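Local coordinates for protein glycerol kinase, putative (Plasmodium falciparum, PDB 2W40) that probably catalyses the ATP-dependent phosphorylation of glycerol to sn-glycerol 3-phosphate, as a member of the FGGY family of carbohydrate kinases, at residues Glu51-Leu56 and Thr169-Asn174; Leu175-Cys180 and Lys230-Pro235. One frame throughout, in Å; residues are numbered along the deposited sequence.

Contact 1: Glu51-Leu56 and Thr169-Asn174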
loop_
_atom_site.group_PDB
_atom_site.type_symbol
_atom_site.label_atom_id
_atom_site.label_comp_id
_atom_site.label_asym_id
_atom_site.label_seq_id
_atom_site.Cartn_x
_atom_site.Cartn_y
_atom_site.Cartn_z
ATOM N N GLU C 51 -27.458 -4.383 16.869
ATOM C CA GLU C 51 -27.606 -3.897 15.485
ATOM C C GLU C 51 -27.932 -5.066 14.588
ATOM O O GLU C 51 -28.775 -4.931 13.703
ATOM C CB GLU C 51 -26.374 -3.179 15.016
ATOM C CG GLU C 51 -26.413 -2.586 13.629
ATOM C CD GLU C 51 -25.090 -2.042 13.125
ATOM O OE1 GLU C 51 -24.019 -2.205 13.777
ATOM O OE2 GLU C 51 -25.137 -1.492 11.987
ATOM N N ILE C 52 -27.204 -6.170 14.712
ATOM C CA ILE C 52 -27.544 -7.313 13.919
ATOM C C ILE C 52 -29.027 -7.737 14.095
ATOM O O ILE C 52 -29.692 -8.071 13.095
ATOM C CB ILE C 52 -26.559 -8.475 14.238
ATOM C CG1 ILE C 52 -25.164 -8.094 13.682
ATOM C CG2 ILE C 52 -27.102 -9.850 13.616
ATOM C CD1 ILE C 52 -24.081 -9.072 14.094
ATOM N N MET C 53 -29.484 -7.894 15.338
ATOM C CA MET C 53 -30.861 -8.289 15.525
ATOM C C MET C 53 -31.866 -7.296 14.931
ATOM O O MET C 53 -32.891 -7.713 14.316
ATOM C CB MET C 53 -31.191 -8.508 16.982
ATOM C CG MET C 53 -30.612 -9.706 17.569
ATOM S SD MET C 53 -30.960 -11.295 16.723
ATOM C CE MET C 53 -32.643 -11.424 16.473
ATOM N N THR C 54 -31.642 -6.005 15.186
ATOM C CA THR C 54 -32.545 -5.001 14.654
ATOM C C THR C 54 -32.637 -5.133 13.128
ATOM O O THR C 54 -33.725 -5.099 12.529
ATOM C CB THR C 54 -32.047 -3.622 15.078
ATOM O OG1 THR C 54 -32.127 -3.584 16.530
ATOM C CG2 THR C 54 -32.929 -2.535 14.421
ATOM N N ASN C 55 -31.488 -5.262 12.502
ATOM C CA ASN C 55 -31.440 -5.420 11.039
ATOM C C ASN C 55 -32.208 -6.675 10.602
ATOM O O ASN C 55 -32.990 -6.646 9.652
ATOM C CB ASN C 55 -30.004 -5.528 10.579
ATOM C CG ASN C 55 -29.287 -4.206 10.570
ATOM O OD1 ASN C 55 -29.918 -3.152 10.862
ATOM N ND2 ASN C 55 -28.003 -4.244 10.333
ATOM N N LEU C 56 -32.020 -7.775 11.304
ATOM C CA LEU C 56 -32.733 -8.988 11.029
ATOM C C LEU C 56 -34.197 -8.790 11.092
ATOM O O LEU C 56 -34.904 -9.163 10.189
ATOM C CB LEU C 56 -32.275 -10.111 11.936
ATOM C CG LEU C 56 -32.994 -11.438 11.585
ATOM C CD1 LEU C 56 -32.861 -11.979 10.184
ATOM C CD2 LEU C 56 -32.589 -12.528 12.632
ATOM N N THR C 169 -26.654 -19.203 17.939
ATOM C CA THR C 169 -27.227 -19.235 19.276
ATOM C C THR C 169 -27.909 -17.910 19.647
ATOM O O THR C 169 -29.030 -17.880 20.242
ATOM C CB THR C 169 -26.169 -19.651 20.288
ATOM O OG1 THR C 169 -25.588 -20.871 19.860
ATOM C CG2 THR C 169 -26.812 -19.838 21.721
ATOM N N TRP C 170 -27.247 -16.804 19.289
ATOM C CA TRP C 170 -27.742 -15.468 19.554
ATOM C C TRP C 170 -29.127 -15.264 18.790
ATOM O O TRP C 170 -30.120 -14.773 19.364
ATOM C CB TRP C 170 -26.687 -14.461 19.148
ATOM C CG TRP C 170 -27.045 -13.016 19.251
ATOM C CD1 TRP C 170 -27.102 -12.115 18.211
ATOM C CD2 TRP C 170 -27.442 -12.281 20.437
ATOM N NE1 TRP C 170 -27.467 -10.853 18.684
ATOM C CE2 TRP C 170 -27.715 -10.928 20.027
ATOM C CE3 TRP C 170 -27.620 -12.648 21.779
ATOM C CZ2 TRP C 170 -28.084 -9.919 20.930
ATOM C CZ3 TRP C 170 -27.989 -11.671 22.678
ATOM C CH2 TRP C 170 -28.221 -10.305 22.265
ATOM N N LEU C 171 -29.138 -15.572 17.523
ATOM C CA LEU C 171 -30.342 -15.385 16.729
ATOM C C LEU C 171 -31.491 -16.224 17.267
ATOM O O LEU C 171 -32.607 -15.762 17.398
ATOM C CB LEU C 171 -30.025 -15.691 15.257
ATOM C CG LEU C 171 -29.530 -14.603 14.360
ATOM C CD1 LEU C 171 -28.537 -13.631 14.975
ATOM C CD2 LEU C 171 -29.179 -15.086 12.940
ATOM N N ILE C 172 -31.243 -17.490 17.565
ATOM C CA ILE C 172 -32.298 -18.392 18.017
ATOM C C ILE C 172 -32.800 -17.943 19.402
ATOM O O ILE C 172 -34.019 -17.859 19.639
ATOM C CB ILE C 172 -31.761 -19.886 18.062
ATOM C CG1 ILE C 172 -31.450 -20.432 16.606
ATOM C CG2 ILE C 172 -32.732 -20.759 18.899
ATOM C CD1 ILE C 172 -30.675 -21.802 16.680
ATOM N N PHE C 173 -31.880 -17.530 20.270
ATOM C CA PHE C 173 -32.250 -17.038 21.602
ATOM C C PHE C 173 -33.188 -15.853 21.485
ATOM O O PHE C 173 -34.227 -15.812 22.170
ATOM C CB PHE C 173 -30.978 -16.669 22.333
ATOM C CG PHE C 173 -31.184 -16.108 23.677
ATOM C CD1 PHE C 173 -31.156 -16.968 24.772
ATOM C CD2 PHE C 173 -31.520 -14.751 23.823
ATOM C CE1 PHE C 173 -31.397 -16.443 26.052
ATOM C CE2 PHE C 173 -31.691 -14.209 25.154
ATOM C CZ PHE C 173 -31.619 -15.063 26.226
ATOM N N ASN C 174 -32.885 -14.904 20.624
ATOM C CA ASN C 174 -33.747 -13.763 20.502
ATOM C C ASN C 174 -35.059 -14.085 19.835
ATOM O O ASN C 174 -36.100 -13.667 20.270
ATOM C CB ASN C 174 -33.025 -12.630 19.795
ATOM C CG ASN C 174 -31.992 -11.973 20.647
ATOM O OD1 ASN C 174 -30.785 -12.156 20.485
ATOM N ND2 ASN C 174 -32.430 -11.135 21.500
#

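Contact 2: Leu175-Cys180 and Lys230-Pro235. With EDO (1,2-ethanediol), chain B.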
loop_
_atom_site.group_PDB
_atom_site.type_symbol
_atom_site.label_atom_id
_atom_site.label_comp_id
_atom_site.label_asym_id
_atom_site.label_seq_id
_atom_site.Cartn_x
_atom_site.Cartn_y
_atom_site.Cartn_z
ATOM N N LEU C 175 -35.014 -14.826 18.746
ATOM C CA LEU C 175 -36.284 -15.164 17.998
ATOM C C LEU C 175 -37.304 -15.960 18.817
ATOM O O LEU C 175 -38.514 -15.734 18.730
ATOM C CB LEU C 175 -35.999 -15.897 16.701
ATOM C CG LEU C 175 -35.408 -15.039 15.582
ATOM C CD1 LEU C 175 -34.790 -15.971 14.520
ATOM C CD2 LEU C 175 -36.538 -14.079 15.018
ATOM N N THR C 176 -36.780 -16.850 19.645
ATOM C CA THR C 176 -37.540 -17.797 20.455
ATOM C C THR C 176 -37.840 -17.291 21.868
ATOM O O THR C 176 -38.531 -17.941 22.597
ATOM C CB THR C 176 -36.888 -19.195 20.530
ATOM O OG1 THR C 176 -35.714 -19.122 21.346
ATOM C CG2 THR C 176 -36.642 -19.826 19.202
ATOM N N LYS C 177 -37.302 -16.105 22.244
ATOM C CA LYS C 177 -37.399 -15.556 23.571
ATOM C C LYS C 177 -36.811 -16.479 24.630
ATOM O O LYS C 177 -37.372 -16.652 25.713
ATOM C CB LYS C 177 -38.837 -15.100 23.894
ATOM C CG LYS C 177 -39.340 -14.086 22.924
ATOM C CD LYS C 177 -40.732 -13.565 23.377
ATOM C CE LYS C 177 -40.630 -12.693 24.576
ATOM N NZ LYS C 177 -39.710 -11.468 24.303
ATOM N N GLY C 178 -35.672 -17.069 24.306
ATOM C CA GLY C 178 -34.820 -17.700 25.358
ATOM C C GLY C 178 -34.239 -19.056 25.091
ATOM O O GLY C 178 -33.447 -19.519 25.911
ATOM N N ASN C 179 -34.565 -19.734 23.983
ATOM C CA ASN C 179 -33.960 -21.054 23.760
ATOM C C ASN C 179 -32.450 -20.898 23.561
ATOM O O ASN C 179 -32.008 -19.972 22.921
ATOM C CB ASN C 179 -34.533 -21.782 22.536
ATOM C CG ASN C 179 -36.016 -22.106 22.662
ATOM O OD1 ASN C 179 -36.617 -21.964 23.712
ATOM N ND2 ASN C 179 -36.567 -22.656 21.566
ATOM N N CYS C 180 -31.680 -21.847 24.078
ATOM C CA CYS C 180 -30.237 -21.822 24.025
ATOM C C CYS C 180 -29.769 -23.123 23.355
ATOM O O CYS C 180 -29.635 -24.236 23.985
ATOM C CB CYS C 180 -29.665 -21.760 25.456
ATOM S SG CYS C 180 -29.920 -20.161 26.304
ATOM N N LYS C 230 -41.288 -16.420 18.759
ATOM C CA LYS C 230 -42.154 -15.748 19.654
ATOM C C LYS C 230 -41.852 -14.255 19.808
ATOM O O LYS C 230 -42.648 -13.543 20.504
ATOM C CB LYS C 230 -42.136 -16.385 21.056
ATOM C CG LYS C 230 -42.608 -17.827 21.103
ATOM C CD LYS C 230 -44.103 -17.947 20.770
ATOM C CE LYS C 230 -44.829 -19.205 21.367
ATOM N NZ LYS C 230 -46.341 -19.229 21.170
ATOM N N SER C 231 -40.739 -13.770 19.240
ATOM C CA SER C 231 -40.387 -12.389 19.412
ATOM C C SER C 231 -41.453 -11.411 18.965
ATOM O O SER C 231 -41.900 -11.436 17.816
ATOM C CB SER C 231 -39.045 -11.975 18.800
ATOM O OG SER C 231 -38.825 -10.593 18.917
ATOM N N GLU C 232 -41.750 -10.464 19.838
ATOM C CA GLU C 232 -42.770 -9.449 19.510
ATOM C C GLU C 232 -42.334 -8.484 18.405
ATOM O O GLU C 232 -43.177 -7.734 17.813
ATOM C CB GLU C 232 -43.083 -8.652 20.791
ATOM C CG GLU C 232 -41.804 -7.959 21.374
ATOM C CD GLU C 232 -40.876 -8.895 22.308
ATOM O OE1 GLU C 232 -41.219 -10.105 22.549
ATOM O OE2 GLU C 232 -39.787 -8.384 22.775
ATOM N N HIS C 233 -41.032 -8.493 18.070
ATOM C CA HIS C 233 -40.543 -7.691 16.971
ATOM C C HIS C 233 -40.917 -8.180 15.613
ATOM O O HIS C 233 -40.748 -7.413 14.716
ATOM C CB HIS C 233 -39.022 -7.518 17.034
ATOM C CG HIS C 233 -38.565 -6.893 18.294
ATOM N ND1 HIS C 233 -38.846 -5.579 18.635
ATOM C CD2 HIS C 233 -37.937 -7.437 19.352
ATOM C CE1 HIS C 233 -38.326 -5.338 19.836
ATOM N NE2 HIS C 233 -37.771 -6.458 20.290
ATOM N N VAL C 234 -41.356 -9.445 15.481
ATOM C CA VAL C 234 -41.642 -10.134 14.207
ATOM C C VAL C 234 -43.004 -10.867 14.350
ATOM O O VAL C 234 -43.150 -12.073 14.271
ATOM C CB VAL C 234 -40.507 -11.043 13.736
ATOM C CG1 VAL C 234 -39.349 -10.178 13.171
ATOM C CG2 VAL C 234 -40.050 -11.942 14.895
ATOM N N PRO C 235 -44.037 -10.055 14.544
ATOM C CA PRO C 235 -45.356 -10.595 14.914
ATOM C C PRO C 235 -45.983 -11.502 13.863
ATOM O O PRO C 235 -46.681 -12.504 14.236
ATOM C CB PRO C 235 -46.168 -9.334 15.178
ATOM C CG PRO C 235 -45.493 -8.302 14.446
ATOM C CD PRO C 235 -44.043 -8.591 14.537
HETATM C C1 EDO B . -39.609 -21.969 21.325
HETATM O O1 EDO B . -40.153 -20.454 21.637
HETATM C C2 EDO B . -40.128 -23.222 22.001
HETATM O O2 EDO B . -40.854 -24.256 21.238
#

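Contact 1: Glu51-Leu56 and Thr169-Asn174
The helical segments 51-56 and 169-174 cross at -58° with their axes 11.0 Å apart, a wide spacing bridged by side chains, and the backbones come nearest at Met53 and Leu171. Met53 carries most of the contact. Its CG lies anti to the carbonyl carbon, and further bends at chi2 and chi3 curl the thioether so that CG, SD and CE each meet a different residue of 169-174. CG reaches Trp170 NE1 at 3.5 Å, approaching the indole obliquely. SD then lies 4.5 Å from the centroid of the five-membered ring of Trp170, 33° off the ring normal, which makes a Met-aromatic contact, and it also packs on Leu171 CD1 at 3.8 Å. The terminal CE finishes against Asn174 CB at 3.6 Å, one turn along from Trp170. The indole of Trp170 has its CG anti to the backbone N, and NE1 donates a hydrogen bond to the carbonyl O of Pro49, so helix 49-70 also holds the ring that its own Met53 meets. Leu171 meets the other two side chains: Leu56 CD2 lies 4.1 Å from Leu171 CG, and Ile52 CG2 touches Leu171 CD1 more loosely. No hydrogen bond joins the two segments directly, and the interface is essentially apolar and buried. Beneath it lies the sheet of the N-terminal FGGY region, with Ile52, Leu56 and Leu171 resting on strand 3-11, and Ile52 and Leu56 also on strand 15-21, while Trp170 packs against Ile89 of strand 88-92 and edge-to-face with Trp91.

Contact 2: Leu175-Cys180 and Lys230-Pro235
A Schellman motif ends helix 167-176, with Lys177 at positive phi (58°), and the loop that follows strand 225-228 docks against this C-terminus. Lys177, Leu175 and Lys230 have the most surface buried here. Leu175 contributes both its carbonyl and its side chain. Its carbonyl O accepts two backbone N-H groups: Lys230 N arrives in the carbonyl plane at 2.9 Å along a nearly straight bond (167°), whereas Ser231 N, at 3.0 Å, sits above that plane on a more bent path (145°). A carbonyl at the end of the helix is thus gripped by consecutive amides of the loop. CD2 of Leu175 meets Val234 CG2 at 4.1 Å, the two side chains crossing at about a right angle, and Tyr57 and Met60 of helix 49-70 extend this apolar patch. Lys177 runs along the loop. Its CD passes Lys230 O at 3.5 Å and also lies near the CB of Lys230; the bends at chi3 and chi4 then turn the ammonium onto Glu232. The remainder of Lys230 leads off to Asn239 OD1, which takes a hydrogen bond from its NZ, and an ethanediol, probably from the crystallisation liquor, lies beside its CG. A type I beta turn from Ser231 to Val234 shapes the loop, and an ST turn from His233 N to Ser231 OG braces it. Between two solvent-exposed side chains, the salt bridge joins Lys177 NZ to Glu232 OE1 at 2.7 Å, through the syn lone pair of that oxygen.

In the fold
Contacts 1 and 2 follow one another along the chain, and their centres lie 9 Å apart on the same side of the chain's centre, within the N-terminal FGGY region. Helix 167-176 is common to both: its middle packs on helix 49-70 in contact 1, and its last turn receives the 230-235 loop in contact 2. The two also meet directly, through a probable hydrogen bond from Gly178 N to Phe173 O. Helix 49-70 reaches both, since Tyr57 lies against Leu175 and Val234. Together they tie two helices to the connection between strands 225-228 and 241-247 of the six-stranded mixed sheet; contact 1 is buried and contact 2 only partly so.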